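Local coordinates for Ras-interacting protein 1 (Homo sapiens, PDB 5KHO) that binds activated, GTP-loaded Ras-family proteins such as Rap1 through its Ras-association domain and regulates GTPase signalling during endothelial morphogenesis and blood vessel formation, at residues B[71-76]-B[127-131]; B[97-102]-B[123-128]. The contacts are given in a common frame with arbitrary orientation. Residues are numbered along the deposited sequence.

Contact 1: residues B[71-76]-B[127-131]; sequences DAFALC and GREEA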
# COMPACT_ATOMS: atom_id res chain seq x y z
N ASP B 71 6.83 -17.76 -16.94
CA ASP B 71 6.94 -16.44 -17.57
C ASP B 71 5.64 -15.94 -18.23
O ASP B 71 5.54 -14.76 -18.58
CB ASP B 71 8.11 -16.44 -18.58
CG ASP B 71 9.45 -16.79 -17.94
OD1 ASP B 71 9.53 -16.97 -16.70
OD2 ASP B 71 10.45 -16.89 -18.69
N ALA B 72 4.67 -16.83 -18.37
CA ALA B 72 3.34 -16.49 -18.88
C ALA B 72 2.38 -16.04 -17.78
O ALA B 72 1.30 -15.50 -18.08
CB ALA B 72 2.76 -17.66 -19.65
N PHE B 73 2.76 -16.29 -16.53
CA PHE B 73 1.95 -15.94 -15.36
C PHE B 73 2.56 -14.87 -14.45
O PHE B 73 3.79 -14.71 -14.40
CB PHE B 73 1.60 -17.19 -14.55
CG PHE B 73 0.58 -18.07 -15.21
CD1 PHE B 73 -0.79 -17.83 -15.04
CD2 PHE B 73 0.97 -19.14 -16.01
CE1 PHE B 73 -1.73 -18.64 -15.65
CE2 PHE B 73 0.03 -19.95 -16.63
CZ PHE B 73 -1.32 -19.70 -16.45
N ALA B 74 1.69 -14.18 -13.72
CA ALA B 74 2.04 -12.99 -12.94
C ALA B 74 1.50 -13.05 -11.52
O ALA B 74 0.36 -13.47 -11.28
CB ALA B 74 1.51 -11.75 -13.65
N LEU B 75 2.32 -12.61 -10.57
CA LEU B 75 1.84 -12.42 -9.21
C LEU B 75 1.39 -10.97 -9.02
O LEU B 75 2.16 -10.03 -9.27
CB LEU B 75 2.89 -12.84 -8.17
CG LEU B 75 2.47 -12.97 -6.70
CD1 LEU B 75 1.22 -13.82 -6.50
CD2 LEU B 75 3.63 -13.54 -5.90
N CYS B 76 0.15 -10.81 -8.59
CA CYS B 76 -0.50 -9.51 -8.58
C CYS B 76 -0.93 -9.06 -7.19
O CYS B 76 -1.55 -9.82 -6.45
CB CYS B 76 -1.69 -9.52 -9.53
SG CYS B 76 -1.24 -9.98 -11.21
N GLY B 127 -2.75 -14.82 -15.64
CA GLY B 127 -2.02 -14.77 -16.90
C GLY B 127 -1.40 -13.38 -17.04
O GLY B 127 -2.09 -12.37 -16.81
N ARG B 128 -0.11 -13.34 -17.38
CA ARG B 128 0.65 -12.09 -17.49
C ARG B 128 0.02 -11.04 -18.41
O ARG B 128 -0.00 -9.86 -18.06
CB ARG B 128 2.09 -12.37 -17.90
CG ARG B 128 3.05 -11.24 -17.56
CD ARG B 128 4.47 -11.78 -17.49
NE ARG B 128 5.30 -10.99 -16.58
CZ ARG B 128 5.52 -11.30 -15.30
NH1 ARG B 128 6.30 -10.52 -14.56
NH2 ARG B 128 4.97 -12.38 -14.76
N GLU B 129 -0.50 -11.45 -19.56
CA GLU B 129 -1.21 -10.53 -20.46
C GLU B 129 -2.55 -9.95 -19.94
O GLU B 129 -2.78 -8.75 -20.04
CB GLU B 129 -1.34 -11.11 -21.87
CG GLU B 129 -0.10 -10.86 -22.71
CD GLU B 129 0.51 -9.47 -22.52
OE1 GLU B 129 -0.22 -8.45 -22.63
OE2 GLU B 129 1.73 -9.42 -22.26
N GLU B 130 -3.41 -10.81 -19.39
CA GLU B 130 -4.59 -10.38 -18.63
C GLU B 130 -4.21 -9.30 -17.59
O GLU B 130 -4.86 -8.24 -17.51
CB GLU B 130 -5.21 -11.59 -17.94
CG GLU B 130 -6.63 -11.39 -17.40
CD GLU B 130 -7.10 -12.53 -16.49
OE1 GLU B 130 -8.15 -12.35 -15.82
OE2 GLU B 130 -6.45 -13.60 -16.43
N ALA B 131 -3.13 -9.56 -16.86
CA ALA B 131 -2.66 -8.74 -15.74
C ALA B 131 -2.11 -7.38 -16.16
O ALA B 131 -2.48 -6.35 -15.57
CB ALA B 131 -1.64 -9.52 -14.93
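Backbone pairing comes first. Phe73 and Gly127 sit opposite each other as an antiparallel, non-hydrogen-bonded pair, CA to CA 4.4 Å, and just beyond it Arg128 N donates a nearly straight hydrogen bond to Ala72 O (2.7 Å, 170°). Gly127 is also the N-cap, its O accepting from Ala131 N at 3.0 Å, so here the last strand of the ubiquitin-like Ras-association sheet, 120-127, runs into helix 128-136. The Arg128 side chain extends along the 71-76 backbone: its aliphatic CD packs 3.3 Å from Asp71 O, while the guanidinium NH2 lies 2.6 Å from Phe73 O. The Asp71 carboxylate turns instead to Arg44. Apolar contacts close the other end, where Ala131 CB meets Ala74 CB at 4.1 Å and Cys76 SG at 3.8 Å. On the opposite face of the strand, Phe73 and Leu75 pack on helix 43-54. One backbone hydrogen bond, a long arginine against carbonyls and a small apolar patch thus act together, consistent with a close approach of the first helical turn.

Contact 2: residues B[97-102]-B[123-128]; sequences LRVLGD and FELRGR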
# COMPACT_ATOMS: atom_id res chain seq x y z
N LEU B 97 -5.01 -3.47 -9.97
CA LEU B 97 -3.95 -4.40 -9.58
C LEU B 97 -2.57 -3.93 -10.01
O LEU B 97 -2.44 -3.00 -10.80
CB LEU B 97 -4.24 -5.83 -10.09
CG LEU B 97 -4.30 -6.17 -11.58
CD1 LEU B 97 -2.91 -6.26 -12.21
CD2 LEU B 97 -5.02 -7.49 -11.75
N ARG B 98 -1.54 -4.59 -9.49
CA ARG B 98 -0.17 -4.31 -9.84
C ARG B 98 0.58 -5.61 -10.00
O ARG B 98 0.51 -6.48 -9.14
CB ARG B 98 0.47 -3.47 -8.75
CG ARG B 98 1.86 -3.00 -9.06
CD ARG B 98 2.45 -2.30 -7.85
NE ARG B 98 3.84 -2.71 -7.69
CZ ARG B 98 4.28 -3.56 -6.78
NH1 ARG B 98 3.45 -4.09 -5.90
NH2 ARG B 98 5.55 -3.88 -6.75
N VAL B 99 1.31 -5.75 -11.11
CA VAL B 99 2.12 -6.94 -11.35
C VAL B 99 3.47 -6.74 -10.69
O VAL B 99 4.22 -5.85 -11.07
CB VAL B 99 2.31 -7.22 -12.86
CG1 VAL B 99 3.19 -8.45 -13.09
CG2 VAL B 99 0.96 -7.39 -13.54
N LEU B 100 3.75 -7.56 -9.69
CA LEU B 100 5.07 -7.60 -9.08
C LEU B 100 6.12 -7.98 -10.12
O LEU B 100 5.88 -8.84 -10.96
CB LEU B 100 5.10 -8.61 -7.93
CG LEU B 100 4.65 -8.18 -6.52
CD1 LEU B 100 3.20 -7.72 -6.46
CD2 LEU B 100 4.89 -9.30 -5.51
N GLY B 101 7.27 -7.30 -10.08
CA GLY B 101 8.46 -7.76 -10.80
C GLY B 101 8.98 -9.06 -10.19
O GLY B 101 8.69 -9.35 -9.03
N ASP B 102 9.74 -9.83 -10.96
CA ASP B 102 10.25 -11.14 -10.50
C ASP B 102 11.19 -11.06 -9.31
O ASP B 102 11.23 -12.00 -8.52
CB ASP B 102 10.97 -11.89 -11.63
CG ASP B 102 10.15 -11.97 -12.90
OD1 ASP B 102 8.91 -12.17 -12.84
OD2 ASP B 102 10.76 -11.84 -13.98
N PHE B 123 -3.42 -11.19 -2.83
CA PHE B 123 -2.53 -11.60 -3.91
C PHE B 123 -3.30 -12.47 -4.90
O PHE B 123 -4.03 -13.37 -4.49
CB PHE B 123 -1.32 -12.37 -3.39
CG PHE B 123 -0.19 -11.49 -2.95
CD1 PHE B 123 0.44 -10.63 -3.85
CD2 PHE B 123 0.28 -11.54 -1.64
CE1 PHE B 123 1.50 -9.83 -3.43
CE2 PHE B 123 1.34 -10.75 -1.22
CZ PHE B 123 1.95 -9.89 -2.12
N GLU B 124 -3.13 -12.20 -6.19
CA GLU B 124 -3.78 -12.97 -7.26
C GLU B 124 -2.76 -13.62 -8.20
O GLU B 124 -1.68 -13.06 -8.46
CB GLU B 124 -4.77 -12.11 -8.03
CG GLU B 124 -6.06 -11.79 -7.27
CD GLU B 124 -7.06 -10.92 -8.04
OE1 GLU B 124 -6.67 -10.19 -8.99
OE2 GLU B 124 -8.26 -10.93 -7.68
N LEU B 125 -3.09 -14.82 -8.69
CA LEU B 125 -2.31 -15.46 -9.74
C LEU B 125 -3.06 -15.29 -11.05
O LEU B 125 -4.19 -15.76 -11.19
CB LEU B 125 -2.11 -16.94 -9.47
CG LEU B 125 -0.78 -17.62 -9.83
CD1 LEU B 125 -1.09 -19.01 -10.37
CD2 LEU B 125 0.11 -16.85 -10.79
N ARG B 126 -2.43 -14.61 -12.00
CA ARG B 126 -3.06 -14.31 -13.29
C ARG B 126 -2.14 -14.57 -14.48
O ARG B 126 -0.91 -14.53 -14.35
CB ARG B 126 -3.55 -12.87 -13.33
CG ARG B 126 -4.83 -12.61 -12.55
CD ARG B 126 -5.23 -11.16 -12.72
NE ARG B 126 -6.28 -10.76 -11.80
CZ ARG B 126 -7.58 -10.87 -12.04
NH1 ARG B 126 -8.02 -11.38 -13.18
NH2 ARG B 126 -8.45 -10.46 -11.12
N GLY B 127 -2.75 -14.82 -15.64
CA GLY B 127 -2.02 -14.77 -16.90
C GLY B 127 -1.40 -13.38 -17.04
O GLY B 127 -2.09 -12.37 -16.81
N ARG B 128 -0.11 -13.34 -17.38
CA ARG B 128 0.65 -12.09 -17.49
C ARG B 128 0.02 -11.04 -18.41
O ARG B 128 -0.00 -9.86 -18.06
CB ARG B 128 2.09 -12.37 -17.90
CG ARG B 128 3.05 -11.24 -17.56
CD ARG B 128 4.47 -11.78 -17.49
NE ARG B 128 5.30 -10.99 -16.58
CZ ARG B 128 5.52 -11.30 -15.30
NH1 ARG B 128 6.30 -10.52 -14.56
NH2 ARG B 128 4.97 -12.38 -14.76
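Arg128 has the most surface covered here. Its guanidinium reaches across to Val99 and to Asp102 in the turn that follows, with Val99 CG1 over one face at 4.0 Å from NH1, and the same NH1 makes a long, weak salt bridge of 3.5 Å to Asp102 OD1. Leu97 comes next: its CD2 lies 3.5 Å from Arg126 NE and 4.2 Å from Glu124 OE1, against a pair already joined by a salt bridge, Arg126 NH2 to Glu124 OE1 at 2.8 Å. Leu100 is third, its CD2 touching Phe123 CE1 at 4.0 Å; Val109 of helix 106-112 packs on Phe123 as well. No hydrogen bond crosses between the segments, and Val99 CA stays 8.1 Å from Arg128 CA, because strand 73-80 runs between them and pairs with both. Side chains therefore do the bridging. Two strands meeting across a shared neighbouring strand, 73-80, in a mixed sheet of order 2-1-5-3-4 with helix 43-54 packed on it, are what the ubiquitin-like fold of a Ras-association domain presents.

Overall arrangement
From the N terminus, the hairpin 18-36 and helix 43-54 come first, before either contact begins. The chain then lays down strand 73-80, returns along strand 96-99, passes through helix 106-112 and comes back as strand 120-127, which leads into helix 128-136, the last one modelled. Contact 1 closes the long loop from 71-76 to 127-131, and the shorter loop of contact 2 nests within that span, their second segments overlapping at Gly127 and Arg128. Probable hydrogen bonds from Ala74 N to Arg126 O (2.7 Å) and from Glu124 N to Cys76 O (2.9 Å) tie strands 73-80 and 120-127. Together the contacts link strands 73-80 and 96-99 to the junction of strand 120-127 with helix 128-136.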